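Local coordinates for protein probable amidase (Thermus thermophilus, PDB 2DC0) that is a probable amidase of the amidase family, built around a large mixed beta-sheet flanked by helices, at residues 122-127 and 375-380; 134-139 and 358-363; 366-371 and 379-384. All coordinates share one frame; numbering follows the deposited sequence.

Contact 1: residues 122-127 and 375-380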
# COMPACT_ATOMS: atom_id res chain seq x y z
N LEU A 122 18.78 5.27 13.05
CA LEU A 122 19.20 4.25 12.11
C LEU A 122 19.86 3.08 12.84
O LEU A 122 21.08 2.89 12.75
CB LEU A 122 20.15 4.85 11.08
CG LEU A 122 20.56 3.96 9.90
CD1 LEU A 122 19.33 3.35 9.24
CD2 LEU A 122 21.34 4.80 8.90
N GLY A 123 19.05 2.30 13.54
CA GLY A 123 19.58 1.17 14.28
C GLY A 123 18.61 0.74 15.36
O GLY A 123 17.76 1.52 15.79
N ILE A 124 18.72 -0.52 15.79
CA ILE A 124 17.82 -1.04 16.81
C ILE A 124 18.51 -1.59 18.07
O ILE A 124 17.85 -2.23 18.88
CB ILE A 124 16.93 -2.16 16.24
CG1 ILE A 124 17.82 -3.34 15.81
CG2 ILE A 124 16.11 -1.62 15.07
CD1 ILE A 124 18.72 -4.00 16.88
N THR A 125 19.80 -1.35 18.23
CA THR A 125 20.51 -1.87 19.41
C THR A 125 20.39 -0.94 20.61
O THR A 125 20.28 -1.39 21.75
CB THR A 125 22.03 -2.09 19.15
OG1 THR A 125 22.67 -0.82 18.95
CG2 THR A 125 22.24 -2.96 17.92
N GLY A 126 20.40 0.37 20.36
CA GLY A 126 20.32 1.31 21.45
C GLY A 126 21.72 1.65 21.93
O GLY A 126 21.91 2.41 22.88
N GLU A 127 22.71 1.05 21.28
CA GLU A 127 24.11 1.32 21.62
C GLU A 127 24.49 2.55 20.82
O GLU A 127 24.24 2.63 19.61
CB GLU A 127 24.98 0.11 21.27
CG GLU A 127 24.79 -1.05 22.23
CD GLU A 127 25.48 -2.31 21.77
OE1 GLU A 127 26.59 -2.21 21.20
OE2 GLU A 127 24.92 -3.42 21.98
N LYS A 375 22.75 -16.24 13.51
CA LYS A 375 22.23 -15.23 12.61
C LYS A 375 22.69 -13.85 13.08
O LYS A 375 22.81 -13.62 14.28
CB LYS A 375 20.69 -15.27 12.60
CG LYS A 375 20.05 -14.76 11.32
CD LYS A 375 20.26 -15.74 10.17
CE LYS A 375 19.70 -15.20 8.86
NZ LYS A 375 18.24 -14.90 8.96
N GLY A 376 22.96 -12.96 12.14
CA GLY A 376 23.39 -11.63 12.51
C GLY A 376 22.29 -10.99 13.34
O GLY A 376 21.11 -11.25 13.11
N HIS A 377 22.68 -10.16 14.30
CA HIS A 377 21.76 -9.48 15.21
C HIS A 377 20.67 -8.67 14.50
O HIS A 377 19.48 -8.84 14.78
CB HIS A 377 22.55 -8.55 16.15
CG HIS A 377 21.70 -7.83 17.16
ND1 HIS A 377 20.83 -6.82 16.81
CD2 HIS A 377 21.61 -7.96 18.50
CE1 HIS A 377 20.24 -6.36 17.90
NE2 HIS A 377 20.70 -7.03 18.94
N ARG A 378 21.07 -7.81 13.57
CA ARG A 378 20.11 -6.98 12.85
C ARG A 378 19.01 -7.78 12.16
O ARG A 378 17.83 -7.54 12.39
CB ARG A 378 20.81 -6.10 11.81
CG ARG A 378 19.85 -5.23 11.00
CD ARG A 378 20.57 -4.13 10.22
NE ARG A 378 19.63 -3.23 9.56
CZ ARG A 378 19.09 -3.45 8.36
NH1 ARG A 378 19.40 -4.54 7.68
NH2 ARG A 378 18.23 -2.58 7.85
N GLU A 379 19.40 -8.74 11.32
CA GLU A 379 18.42 -9.53 10.60
C GLU A 379 17.55 -10.36 11.54
O GLU A 379 16.36 -10.56 11.27
CB GLU A 379 19.11 -10.43 9.56
CG GLU A 379 18.14 -11.26 8.72
CD GLU A 379 18.75 -11.78 7.42
OE1 GLU A 379 19.92 -12.22 7.44
OE2 GLU A 379 18.06 -11.76 6.38
N ALA A 380 18.11 -10.85 12.64
CA ALA A 380 17.32 -11.63 13.58
C ALA A 380 16.27 -10.78 14.30
O ALA A 380 15.13 -11.21 14.48
CB ALA A 380 18.23 -12.30 14.61
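Thr125 CG2 reaches the imidazole of His377 at CE1, 3.9 Å away, approaching obliquely. The Ile124 side chain runs head-on toward that of His377, its CD1 at the edge of the ring, near its plane. The modelled separation of 3.0 Å between Ile124 CD1 and His377 CE1 is too short for two carbons, and the detail of this approach is therefore doubtful. The histidine gets there because CG is anti to its backbone N (chi1 -178°), which carries the imidazole off the start of the helix toward the loop. The Thr125 side chain takes part in an ST turn: OG1 accepts from Glu127 N at 3.0 Å with an N-H...O angle of 163°. With OG1 taken up in this turn, CG2 is the branch that faces the histidine.

On the other side, Gly376 is the N-cap residue, and its O receives Ala380 N at 3.1 Å, the first turn of the helix that presents His377. A weak salt bridge, Lys375 NZ to Glu379 OE1 at 3.5 Å, links the end of the strand to that same turn. The polar end of the imidazole is held from the second shell. His377 NE2 is hydrogen-bonded to Gln143 OE1, and Gln143 NE2 in turn to Glu127 OE2, so the glutamine joins both segments.

This is therefore the packing of an irregular loop, lying between strand 110-115 and helix 149-157, against the junction where strand 373-376 passes directly into helix 377-382. Arg378 extends from that helix to Thr286 on helix 281-296, and Leu122, at the other end of the loop segment, rests on helix 310-321.

Contact 2: residues 134-139 and 358-363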
# COMPACT_ATOMS: atom_id res chain seq x y z
N VAL A 134 22.12 3.07 25.89
CA VAL A 134 20.93 3.15 26.72
C VAL A 134 20.84 1.72 27.21
O VAL A 134 20.89 0.78 26.41
CB VAL A 134 19.67 3.49 25.89
CG1 VAL A 134 18.43 3.43 26.80
CG2 VAL A 134 19.80 4.89 25.30
N ARG A 135 20.73 1.55 28.52
CA ARG A 135 20.69 0.23 29.13
C ARG A 135 19.28 -0.22 29.47
O ARG A 135 18.45 0.56 29.92
CB ARG A 135 21.57 0.22 30.40
CG ARG A 135 23.02 0.56 30.10
CD ARG A 135 23.89 0.75 31.35
NE ARG A 135 25.28 0.99 30.95
CZ ARG A 135 26.12 0.02 30.58
NH1 ARG A 135 25.73 -1.24 30.57
NH2 ARG A 135 27.35 0.32 30.18
N ASN A 136 19.04 -1.51 29.22
CA ASN A 136 17.75 -2.13 29.47
C ASN A 136 17.24 -1.84 30.88
O ASN A 136 18.00 -1.91 31.85
CB ASN A 136 17.86 -3.64 29.25
CG ASN A 136 16.52 -4.32 29.26
OD1 ASN A 136 15.88 -4.45 30.31
ND2 ASN A 136 16.08 -4.77 28.09
N ALA A 137 15.95 -1.54 30.98
CA ALA A 137 15.32 -1.23 32.26
C ALA A 137 15.41 -2.37 33.28
O ALA A 137 15.57 -2.12 34.47
CB ALA A 137 13.86 -0.86 32.03
N VAL A 138 15.32 -3.61 32.82
CA VAL A 138 15.37 -4.76 33.71
C VAL A 138 16.78 -5.23 34.07
O VAL A 138 17.04 -5.63 35.20
CB VAL A 138 14.58 -5.95 33.11
CG1 VAL A 138 14.68 -7.16 34.03
CG2 VAL A 138 13.12 -5.55 32.92
N ASP A 139 17.68 -5.18 33.10
CA ASP A 139 19.06 -5.61 33.31
C ASP A 139 19.97 -4.66 32.53
O ASP A 139 20.01 -4.70 31.30
CB ASP A 139 19.21 -7.05 32.80
CG ASP A 139 20.59 -7.62 33.00
OD1 ASP A 139 21.53 -6.83 33.27
OD2 ASP A 139 20.75 -8.86 32.88
N LEU A 358 14.23 -13.45 20.63
CA LEU A 358 14.93 -13.74 21.87
C LEU A 358 14.82 -12.56 22.84
O LEU A 358 14.46 -11.45 22.44
CB LEU A 358 16.43 -13.94 21.57
CG LEU A 358 16.87 -15.02 20.58
CD1 LEU A 358 18.17 -14.59 19.92
CD2 LEU A 358 17.04 -16.34 21.31
N PRO A 359 15.11 -12.80 24.13
CA PRO A 359 15.03 -11.68 25.07
C PRO A 359 16.19 -10.75 24.73
O PRO A 359 17.10 -11.15 24.00
CB PRO A 359 15.20 -12.36 26.43
CG PRO A 359 16.07 -13.55 26.10
CD PRO A 359 15.44 -14.05 24.82
N ALA A 360 16.15 -9.52 25.23
CA ALA A 360 17.21 -8.56 24.97
C ALA A 360 18.56 -9.19 25.28
O ALA A 360 18.78 -9.68 26.38
CB ALA A 360 16.99 -7.31 25.81
N PRO A 361 19.49 -9.17 24.32
CA PRO A 361 20.83 -9.75 24.52
C PRO A 361 21.84 -8.80 25.16
O PRO A 361 21.61 -7.59 25.25
CB PRO A 361 21.23 -10.16 23.11
CG PRO A 361 20.68 -9.05 22.30
CD PRO A 361 19.30 -8.77 22.91
N PRO A 362 22.98 -9.33 25.62
CA PRO A 362 24.02 -8.50 26.23
C PRO A 362 24.51 -7.42 25.27
O PRO A 362 24.49 -7.61 24.05
CB PRO A 362 25.13 -9.51 26.55
CG PRO A 362 24.36 -10.75 26.87
CD PRO A 362 23.28 -10.77 25.80
N LEU A 363 24.94 -6.29 25.82
CA LEU A 363 25.45 -5.22 24.98
C LEU A 363 26.61 -5.81 24.19
O LEU A 363 27.34 -6.65 24.71
CB LEU A 363 25.95 -4.06 25.85
CG LEU A 363 24.85 -3.32 26.63
CD1 LEU A 363 25.47 -2.43 27.70
CD2 LEU A 363 24.03 -2.50 25.65
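Arg135 brings its guanidinium up to Leu363 CD1, which meets it obliquely, with NH1 the nearest atom at 3.1 Å and CZ following at 3.8 Å from that same CD1. The two side chains cross at about a right angle. The approach is tight for a nitrogen and a methyl carbon. Extended from CG to NE, the arginine chain carries the guanidinium to the leucine, although the CB does not point that way; NH1 is then held by the backbone O of Pro140.

Deeper in, Asn136 supplies the other half of the contact. Its amide nitrogen ND2 packs on Ala360 CB at 3.5 Å, and CG stands anti to the backbone N (chi1 -170°), swinging the amide toward the second segment. This buried amide is well engaged. OD1 accepts from Val138 N at 2.7 Å, with the donor in the carbonyl plane and a C=O...N angle of 150°, and receives a weak second bond from Asp139 N at 3.4 Å. ND2 is hydrogen-bonded to the backbone O of both Phe178 and Gln143. The oxygen thus serves a turn and the nitrogen two other parts of the chain, which together fix the rotation of the amide.

The proline-rich segment 359-363 has backbone angles of the polyproline II region, and it runs beside the continuation of the first segment, Pro361 pairing through its backbone with Gln143 and Leu363 with Ser141. What results is an Asx turn, Asn136 OD1 to Val138 N, set against a polyproline-like segment. It lies in the loop leading to helix 149-157, just ahead of the glycine- and serine-rich sequence characteristic of the amidase signature family.

Contact 3: residues 366-371 and 379-384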
# COMPACT_ATOMS: atom_id res chain seq x y z
N GLU A 366 26.77 -9.35 18.55
CA GLU A 366 26.64 -9.19 17.11
C GLU A 366 25.98 -10.36 16.41
O GLU A 366 25.44 -10.21 15.32
CB GLU A 366 28.00 -8.90 16.51
CG GLU A 366 28.66 -7.67 17.12
CD GLU A 366 29.97 -7.34 16.47
OE1 GLU A 366 30.82 -8.25 16.37
OE2 GLU A 366 30.15 -6.17 16.06
N GLU A 367 26.03 -11.54 17.02
CA GLU A 367 25.42 -12.72 16.45
C GLU A 367 24.60 -13.41 17.52
O GLU A 367 24.98 -13.39 18.69
CB GLU A 367 26.47 -13.70 15.92
CG GLU A 367 27.36 -13.16 14.83
CD GLU A 367 28.03 -14.28 14.04
OE1 GLU A 367 28.73 -15.11 14.65
OE2 GLU A 367 27.84 -14.33 12.80
N VAL A 368 23.50 -14.02 17.12
CA VAL A 368 22.65 -14.71 18.07
C VAL A 368 22.30 -16.12 17.60
O VAL A 368 22.55 -16.49 16.45
CB VAL A 368 21.34 -13.94 18.30
CG1 VAL A 368 21.66 -12.53 18.80
CG2 VAL A 368 20.53 -13.88 17.01
N GLU A 369 21.72 -16.89 18.51
CA GLU A 369 21.33 -18.26 18.23
C GLU A 369 19.83 -18.41 18.04
O GLU A 369 19.06 -18.24 18.98
CB GLU A 369 21.78 -19.17 19.38
CG GLU A 369 23.10 -19.89 19.15
CD GLU A 369 23.05 -20.80 17.94
OE1 GLU A 369 22.15 -21.68 17.89
OE2 GLU A 369 23.90 -20.65 17.04
N LEU A 370 19.42 -18.71 16.81
CA LEU A 370 18.01 -18.92 16.52
C LEU A 370 17.80 -20.43 16.42
O LEU A 370 18.76 -21.19 16.40
CB LEU A 370 17.61 -18.26 15.20
CG LEU A 370 17.76 -16.74 15.10
CD1 LEU A 370 17.21 -16.26 13.77
CD2 LEU A 370 17.01 -16.09 16.26
N GLU A 371 16.54 -20.85 16.34
CA GLU A 371 16.23 -22.27 16.24
C GLU A 371 16.84 -22.90 14.98
O GLU A 371 17.02 -24.11 14.91
CB GLU A 371 14.70 -22.47 16.26
CG GLU A 371 13.96 -21.93 15.04
CD GLU A 371 12.50 -21.60 15.33
OE1 GLU A 371 11.92 -22.25 16.22
OE2 GLU A 371 11.93 -20.71 14.67
N GLU A 379 19.40 -8.74 11.32
CA GLU A 379 18.42 -9.53 10.60
C GLU A 379 17.55 -10.36 11.54
O GLU A 379 16.36 -10.56 11.27
CB GLU A 379 19.11 -10.43 9.56
CG GLU A 379 18.14 -11.26 8.72
CD GLU A 379 18.75 -11.78 7.42
OE1 GLU A 379 19.92 -12.22 7.44
OE2 GLU A 379 18.06 -11.76 6.38
N ALA A 380 18.11 -10.85 12.64
CA ALA A 380 17.32 -11.63 13.58
C ALA A 380 16.27 -10.78 14.30
O ALA A 380 15.13 -11.21 14.48
CB ALA A 380 18.23 -12.30 14.61
N PHE A 381 16.65 -9.56 14.69
CA PHE A 381 15.77 -8.66 15.44
C PHE A 381 14.97 -7.60 14.68
O PHE A 381 14.22 -6.85 15.29
CB PHE A 381 16.57 -7.93 16.51
CG PHE A 381 16.94 -8.80 17.68
CD1 PHE A 381 16.01 -9.08 18.67
CD2 PHE A 381 18.23 -9.31 17.79
CE1 PHE A 381 16.36 -9.87 19.77
CE2 PHE A 381 18.59 -10.09 18.88
CZ PHE A 381 17.65 -10.37 19.87
N ILE A 382 15.14 -7.46 13.39
CA ILE A 382 14.35 -6.52 12.60
C ILE A 382 13.39 -7.23 11.64
O ILE A 382 12.34 -6.69 11.29
CB ILE A 382 15.28 -5.56 11.82
CG1 ILE A 382 14.58 -4.23 11.56
CG2 ILE A 382 15.72 -6.18 10.50
CD1 ILE A 382 14.37 -3.40 12.80
N THR A 383 13.73 -8.45 11.25
CA THR A 383 12.89 -9.20 10.31
C THR A 383 11.45 -9.43 10.77
O THR A 383 10.53 -9.39 9.95
CB THR A 383 13.51 -10.58 10.00
OG1 THR A 383 14.84 -10.41 9.48
CG2 THR A 383 12.68 -11.32 8.96
N LEU A 384 11.21 -9.65 12.08
CA LEU A 384 9.88 -9.88 12.62
C LEU A 384 8.97 -8.65 12.61
O LEU A 384 7.75 -8.75 12.50
CB LEU A 384 9.98 -10.40 14.06
CG LEU A 384 10.70 -11.74 14.21
CD1 LEU A 384 10.79 -12.11 15.68
CD2 LEU A 384 9.96 -12.82 13.42
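Phe381 receives Val368 at its edge: CG1 of the valine lies near the ring plane, 3.9 Å from CE2, the two side chains crossing at a slant. Elsewhere around the phenyl are two more rings, that of His377 with its plane turned about 35° and that of Phe178 turned about 75°, so the valine adds an aliphatic contact to an aromatic cluster. The two methyls of Val368 divide the work. With chi1 at -58°, CG1 is anti to the carbonyl carbon and meets the ring, while CG2 turns to the methyl of Ala380, 3.7 Å between CG2 and CB. Leu370 takes the same alanine from farther along the strand, CD1 to CB at 4.2 Å.

The motif is a beta-hairpin followed at once by a helix. Strands 367-370 and 373-376 pair antiparallel, and helix 377-382, continuing from the second strand, folds back over the first. The small side chain of Ala380 is consistent with the close approach of the strand, Val368 CA lying 7.6 Å from Ala380 CA. Alternation along the strand suits this: Val368 and Leu370 point toward the helix and are buried, whereas the alternating Glu367 and Glu369 are exposed, Glu369 forming a salt bridge with Arg374 of the other strand. Val368 also touches Leu358, and Phe381 rests on Pro357, bringing in the loop that precedes the hairpin.

How the contacts relate
Helix 377-382 is the common element: contact 1 packs a distant loop against its beginning and contact 3 folds the hairpin over it, their centres about 8 Å apart. The hairpin is closed between them by backbone pairs, Lys375 O with Val368 N and His377 N with Glu366 O, both at 2.9 Å. Contact 2, whose centre lies about 13 Å from that of contact 1, ties the same long loop to the chain leading into the hairpin; Gly126 O and Val134 N, 3.1 Å apart, join the two parts of this loop. Pro361 of contact 2 touches both of the others, its CG 3.9 Å from His377 NE2 and its CD 3.8 Å from Phe381 CZ.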